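Local coordinates for protein NF-kappa-B inhibitor beta (Mus musculus, PDB 1OY3) that inhibits NF-kappa-B by complexing with it and trapping it in the cytoplasm, through a domain of ankyrin repeats, at residues C[184-197]-C[214-228]. Residues are numbered along the deposited sequence; the frame is centred on the assembly and turned at random.
Sequences LNKPEPTCGRTPLH and AGADPTARMYGGRTP
His-197 reaches across to the loop 214-228, and NE2 donates to Arg-226 O at 3.0 Å, the oxygen lying 22° out of the ring plane. Pro-228 covers one face, its CG 3.8 Å above the plane and over the centre; Met-222 CB lies over the opposite face, while its SD comes in obliquely, 3.8 Å from His-197 CD2. CE1 points edge-on at Ala-220 O. Rotation of the imidazole is fixed from behind, where Thr-194 N donates to ND1 and Thr-194 OG1 is hydrogen-bonded to the same nitrogen. Thr-194 is also the N-cap of helix 195-201 and forms a capping box with His-197, the arrangement of the TPLH motif that opens an ankyrin repeat; Thr-227 is the N-cap of helix 228-233, its OG1 accepting from Gly-230 N. The segments are successive finger loops (the beta-hairpin loops of the ankyrin fold), lying side by side in the stack. Nearer their tips, the Tyr-223 ring lies flat against the peptide between Cys-191 and Gly-192, with Gly-192 N 3.4 Å above its centre. The glycine's CA makes a CH-pi contact with the same ring. Met-222, bent at chi3 (-74°), lays its CE against Cys-191 SG and alongside Arg-193 CG. At the other end, Asn-185 OD1 accepts from Asp-217 N at 3.0 Å, and a water links that oxygen to Asp-217 O. Leu-196 packs CD1 on Ala-216 CB at 3.5 Å and also touches Leu-208 and Leu-212. Behind the first loop, Glu-188 OE2 takes Arg-193 N and NE from opposite faces of its carboxylate, while OE1 holds Thr-190 N and OG1; Arg-193 NH1 also salt-bridges Glu-201. Another protein chain of the complex packs on Tyr-223 and Cys-191 and hydrogen-bonds the backbone of Thr-190.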
loop_
_atom_site.group_PDB
_atom_site.type_symbol
_atom_site.label_atom_id
_atom_site.label_comp_id
_atom_site.label_asym_id
_atom_site.label_seq_id
_atom_site.Cartn_x
_atom_site.Cartn_y
_atom_site.Cartn_z
ATOM N N LEU C 184 13.048 -2.640 -12.462
ATOM C CA LEU C 184 11.832 -2.665 -13.281
ATOM C C LEU C 184 11.096 -4.006 -13.358
ATOM O O LEU C 184 10.042 -4.097 -13.995
ATOM C CB LEU C 184 12.155 -2.197 -14.708
ATOM C CG LEU C 184 12.246 -0.697 -15.053
ATOM C CD1 LEU C 184 12.566 0.162 -13.832
ATOM C CD2 LEU C 184 13.303 -0.528 -16.118
ATOM N N ASN C 185 11.626 -5.046 -12.724
ATOM C CA ASN C 185 10.967 -6.352 -12.793
ATOM C C ASN C 185 10.445 -6.852 -11.455
ATOM O O ASN C 185 9.809 -7.899 -11.392
ATOM C CB ASN C 185 11.927 -7.403 -13.362
ATOM C CG ASN C 185 12.434 -7.044 -14.739
ATOM O OD1 ASN C 185 11.653 -6.702 -15.627
ATOM N ND2 ASN C 185 13.752 -7.125 -14.929
ATOM N N LYS C 186 10.729 -6.099 -10.397
ATOM C CA LYS C 186 10.342 -6.436 -9.026
ATOM C C LYS C 186 8.861 -6.747 -8.832
ATOM O O LYS C 186 8.007 -5.870 -8.963
ATOM C CB LYS C 186 10.753 -5.288 -8.093
ATOM C CG LYS C 186 10.390 -5.493 -6.626
ATOM C CD LYS C 186 11.099 -6.682 -5.996
ATOM C CE LYS C 186 12.620 -6.541 -6.027
ATOM N NZ LYS C 186 13.157 -5.372 -5.267
ATOM N N PRO C 187 8.537 -8.003 -8.489
ATOM C CA PRO C 187 7.134 -8.382 -8.283
ATOM C C PRO C 187 6.621 -7.918 -6.920
ATOM O O PRO C 187 7.353 -7.994 -5.940
ATOM C CB PRO C 187 7.165 -9.916 -8.341
ATOM C CG PRO C 187 8.549 -10.261 -8.852
ATOM C CD PRO C 187 9.416 -9.165 -8.321
ATOM N N GLU C 188 5.388 -7.418 -6.852
ATOM C CA GLU C 188 4.834 -7.057 -5.547
ATOM C C GLU C 188 4.346 -8.423 -5.015
ATOM O O GLU C 188 3.991 -9.313 -5.797
ATOM C CB GLU C 188 3.715 -6.008 -5.670
ATOM C CG GLU C 188 2.534 -6.350 -6.539
ATOM C CD GLU C 188 1.736 -7.518 -6.004
ATOM O OE1 GLU C 188 1.587 -7.614 -4.766
ATOM O OE2 GLU C 188 1.247 -8.328 -6.825
ATOM N N PRO C 189 4.338 -8.612 -3.687
ATOM C CA PRO C 189 3.926 -9.875 -3.062
ATOM C C PRO C 189 2.495 -10.404 -2.897
ATOM O O PRO C 189 2.347 -11.529 -2.419
ATOM C CB PRO C 189 4.651 -9.822 -1.715
ATOM C CG PRO C 189 4.594 -8.370 -1.373
ATOM C CD PRO C 189 4.949 -7.710 -2.690
ATOM N N THR C 190 1.442 -9.677 -3.255
ATOM C CA THR C 190 0.117 -10.282 -3.054
ATOM C C THR C 190 -0.140 -11.372 -4.090
ATOM O O THR C 190 -0.698 -12.419 -3.769
ATOM C CB THR C 190 -1.044 -9.253 -3.080
ATOM O OG1 THR C 190 -1.053 -8.538 -4.317
ATOM C CG2 THR C 190 -0.905 -8.260 -1.919
ATOM N N CYS C 191 0.282 -11.128 -5.328
ATOM C CA CYS C 191 0.107 -12.114 -6.388
ATOM C C CYS C 191 1.214 -12.032 -7.428
ATOM O O CYS C 191 1.047 -12.458 -8.568
ATOM C CB CYS C 191 -1.267 -11.965 -7.052
ATOM S SG CYS C 191 -1.732 -10.293 -7.430
ATOM N N GLY C 192 2.351 -11.485 -7.018
ATOM C CA GLY C 192 3.497 -11.393 -7.895
ATOM C C GLY C 192 3.394 -10.503 -9.115
ATOM O O GLY C 192 3.976 -10.800 -10.154
ATOM N N ARG C 193 2.650 -9.413 -9.009
ATOM C CA ARG C 193 2.549 -8.511 -10.141
ATOM C C ARG C 193 3.849 -7.714 -10.290
ATOM O O ARG C 193 4.413 -7.232 -9.317
ATOM C CB ARG C 193 1.364 -7.571 -9.956
ATOM C CG ARG C 193 0.032 -8.300 -10.001
ATOM C CD ARG C 193 -1.104 -7.403 -9.616
ATOM N NE ARG C 193 -1.124 -7.207 -8.177
ATOM C CZ ARG C 193 -2.089 -6.569 -7.523
ATOM N NH1 ARG C 193 -3.110 -6.054 -8.185
ATOM N NH2 ARG C 193 -2.050 -6.489 -6.201
ATOM N N THR C 194 4.329 -7.612 -11.523
ATOM C CA THR C 194 5.546 -6.861 -11.817
ATOM C C THR C 194 5.091 -5.446 -12.172
ATOM O O THR C 194 3.892 -5.180 -12.263
ATOM C CB THR C 194 6.261 -7.424 -13.070
ATOM O OG1 THR C 194 5.361 -7.356 -14.190
ATOM C CG2 THR C 194 6.687 -8.869 -12.869
ATOM N N PRO C 195 6.040 -4.515 -12.364
ATOM C CA PRO C 195 5.632 -3.163 -12.728
ATOM C C PRO C 195 4.768 -3.195 -13.997
ATOM O O PRO C 195 3.782 -2.461 -14.114
ATOM C CB PRO C 195 6.962 -2.468 -12.946
ATOM C CG PRO C 195 7.800 -3.071 -11.891
ATOM C CD PRO C 195 7.463 -4.540 -11.978
ATOM N N LEU C 196 5.133 -4.057 -14.944
ATOM C CA LEU C 196 4.374 -4.170 -16.184
ATOM C C LEU C 196 2.946 -4.635 -15.929
ATOM O O LEU C 196 2.035 -4.194 -16.617
ATOM C CB LEU C 196 5.064 -5.128 -17.172
ATOM C CG LEU C 196 6.327 -4.626 -17.887
ATOM C CD1 LEU C 196 6.922 -5.745 -18.738
ATOM C CD2 LEU C 196 5.998 -3.429 -18.756
ATOM N N HIS C 197 2.746 -5.522 -14.949
ATOM C CA HIS C 197 1.394 -5.993 -14.636
ATOM C C HIS C 197 0.588 -4.842 -14.052
ATOM O O HIS C 197 -0.595 -4.683 -14.359
ATOM C CB HIS C 197 1.405 -7.137 -13.614
ATOM C CG HIS C 197 1.774 -8.473 -14.182
ATOM N ND1 HIS C 197 3.034 -9.020 -14.049
ATOM C CD2 HIS C 197 1.034 -9.391 -14.849
ATOM C CE1 HIS C 197 3.052 -10.219 -14.605
ATOM N NE2 HIS C 197 1.852 -10.467 -15.099
ATOM N N ALA C 214 12.492 0.377 -21.534
ATOM C CA ALA C 214 13.611 0.230 -20.596
ATOM C C ALA C 214 13.988 -1.229 -20.352
ATOM O O ALA C 214 14.879 -1.525 -19.545
ATOM C CB ALA C 214 13.303 0.916 -19.277
ATOM N N GLY C 215 13.301 -2.144 -21.030
ATOM C CA GLY C 215 13.635 -3.551 -20.907
ATOM C C GLY C 215 12.964 -4.400 -19.845
ATOM O O GLY C 215 13.524 -5.420 -19.436
ATOM N N ALA C 216 11.788 -3.991 -19.380
ATOM C CA ALA C 216 11.073 -4.774 -18.383
ATOM C C ALA C 216 10.652 -6.077 -19.065
ATOM O O ALA C 216 9.997 -6.054 -20.114
ATOM C CB ALA C 216 9.847 -4.010 -17.889
ATOM N N ASP C 217 11.031 -7.204 -18.469
ATOM C CA ASP C 217 10.721 -8.525 -19.021
ATOM C C ASP C 217 9.226 -8.832 -19.136
ATOM O O ASP C 217 8.589 -9.209 -18.161
ATOM C CB ASP C 217 11.394 -9.604 -18.176
ATOM C CG ASP C 217 11.310 -10.974 -18.818
ATOM O OD1 ASP C 217 11.937 -11.920 -18.288
ATOM O OD2 ASP C 217 10.618 -11.100 -19.856
ATOM N N PRO C 218 8.662 -8.726 -20.351
ATOM C CA PRO C 218 7.240 -8.985 -20.587
ATOM C C PRO C 218 6.829 -10.456 -20.447
ATOM O O PRO C 218 5.656 -10.798 -20.630
ATOM C CB PRO C 218 7.038 -8.463 -22.000
ATOM C CG PRO C 218 8.310 -8.876 -22.657
ATOM C CD PRO C 218 9.369 -8.517 -21.630
ATOM N N THR C 219 7.786 -11.314 -20.104
ATOM C CA THR C 219 7.503 -12.738 -19.950
ATOM C C THR C 219 7.225 -13.143 -18.496
ATOM O O THR C 219 6.961 -14.311 -18.204
ATOM C CB THR C 219 8.674 -13.588 -20.480
ATOM O OG1 THR C 219 8.209 -14.910 -20.759
ATOM C CG2 THR C 219 9.783 -13.685 -19.441
ATOM N N ALA C 220 7.284 -12.178 -17.584
ATOM C CA ALA C 220 7.054 -12.457 -16.174
ATOM C C ALA C 220 5.589 -12.782 -15.915
ATOM O O ALA C 220 4.695 -12.135 -16.456
ATOM C CB ALA C 220 7.477 -11.252 -15.324
ATOM N N ARG C 221 5.336 -13.785 -15.087
ATOM C CA ARG C 221 3.955 -14.129 -14.775
ATOM C C ARG C 221 3.671 -13.974 -13.287
ATOM O O ARG C 221 4.557 -14.157 -12.454
ATOM C CB ARG C 221 3.639 -15.554 -15.235
ATOM C CG ARG C 221 4.578 -16.619 -14.704
ATOM C CD ARG C 221 4.375 -17.917 -15.476
ATOM N NE ARG C 221 4.582 -17.717 -16.908
ATOM C CZ ARG C 221 4.416 -18.656 -17.835
ATOM N NH1 ARG C 221 4.038 -19.879 -17.485
ATOM N NH2 ARG C 221 4.631 -18.373 -19.115
ATOM N N MET C 222 2.446 -13.596 -12.947
ATOM C CA MET C 222 2.120 -13.475 -11.540
ATOM C C MET C 222 1.945 -14.896 -11.013
ATOM O O MET C 222 1.955 -15.846 -11.796
ATOM C CB MET C 222 0.864 -12.621 -11.339
ATOM C CG MET C 222 -0.197 -12.746 -12.393
ATOM S SD MET C 222 -1.198 -11.238 -12.433
ATOM C CE MET C 222 -2.195 -11.401 -10.939
ATOM N N TYR C 223 1.818 -15.043 -9.696
ATOM C CA TYR C 223 1.678 -16.353 -9.067
ATOM C C TYR C 223 0.770 -17.327 -9.817
ATOM O O TYR C 223 1.049 -18.529 -9.872
ATOM C CB TYR C 223 1.176 -16.188 -7.632
ATOM C CG TYR C 223 2.125 -15.435 -6.734
ATOM C CD1 TYR C 223 1.685 -14.888 -5.529
ATOM C CD2 TYR C 223 3.464 -15.256 -7.088
ATOM C CE1 TYR C 223 2.547 -14.176 -4.702
ATOM C CE2 TYR C 223 4.339 -14.550 -6.270
ATOM C CZ TYR C 223 3.873 -14.011 -5.078
ATOM O OH TYR C 223 4.725 -13.294 -4.272
ATOM N N GLY C 224 -0.316 -16.814 -10.384
ATOM C CA GLY C 224 -1.232 -17.673 -11.110
ATOM C C GLY C 224 -0.647 -18.199 -12.409
ATOM O O GLY C 224 -0.972 -19.306 -12.836
ATOM N N GLY C 225 0.217 -17.401 -13.032
ATOM C CA GLY C 225 0.837 -17.785 -14.286
ATOM C C GLY C 225 0.554 -16.778 -15.390
ATOM O O GLY C 225 1.153 -16.830 -16.463
ATOM N N ARG C 226 -0.361 -15.852 -15.122
ATOM C CA ARG C 226 -0.733 -14.841 -16.097
ATOM C C ARG C 226 0.369 -13.811 -16.351
ATOM O O ARG C 226 1.053 -13.362 -15.426
ATOM C CB ARG C 226 -2.012 -14.140 -15.643
ATOM C CG ARG C 226 -2.458 -12.996 -16.531
ATOM C CD ARG C 226 -3.843 -12.525 -16.118
ATOM N NE ARG C 226 -4.863 -13.528 -16.416
ATOM C CZ ARG C 226 -5.839 -13.884 -15.586
ATOM N NH1 ARG C 226 -5.940 -13.324 -14.384
ATOM N NH2 ARG C 226 -6.723 -14.799 -15.963
ATOM N N THR C 227 0.532 -13.447 -17.618
ATOM C CA THR C 227 1.531 -12.468 -18.037
ATOM C C THR C 227 0.881 -11.108 -18.265
ATOM O O THR C 227 -0.345 -10.972 -18.224
ATOM C CB THR C 227 2.178 -12.877 -19.363
ATOM O OG1 THR C 227 1.164 -12.925 -20.375
ATOM C CG2 THR C 227 2.829 -14.236 -19.247
ATOM N N PRO C 228 1.699 -10.076 -18.518
ATOM C CA PRO C 228 1.132 -8.746 -18.751
ATOM C C PRO C 228 0.215 -8.733 -19.972
ATOM O O PRO C 228 -0.841 -8.092 -19.959
ATOM C CB PRO C 228 2.370 -7.877 -18.941
ATOM C CG PRO C 228 3.366 -8.537 -18.031
ATOM C CD PRO C 228 3.164 -9.997 -18.347
HETATM O O HOH W 1 8.573 -7.788 -15.506
HETATM O O HOH W 2 6.106 -12.346 -10.871
#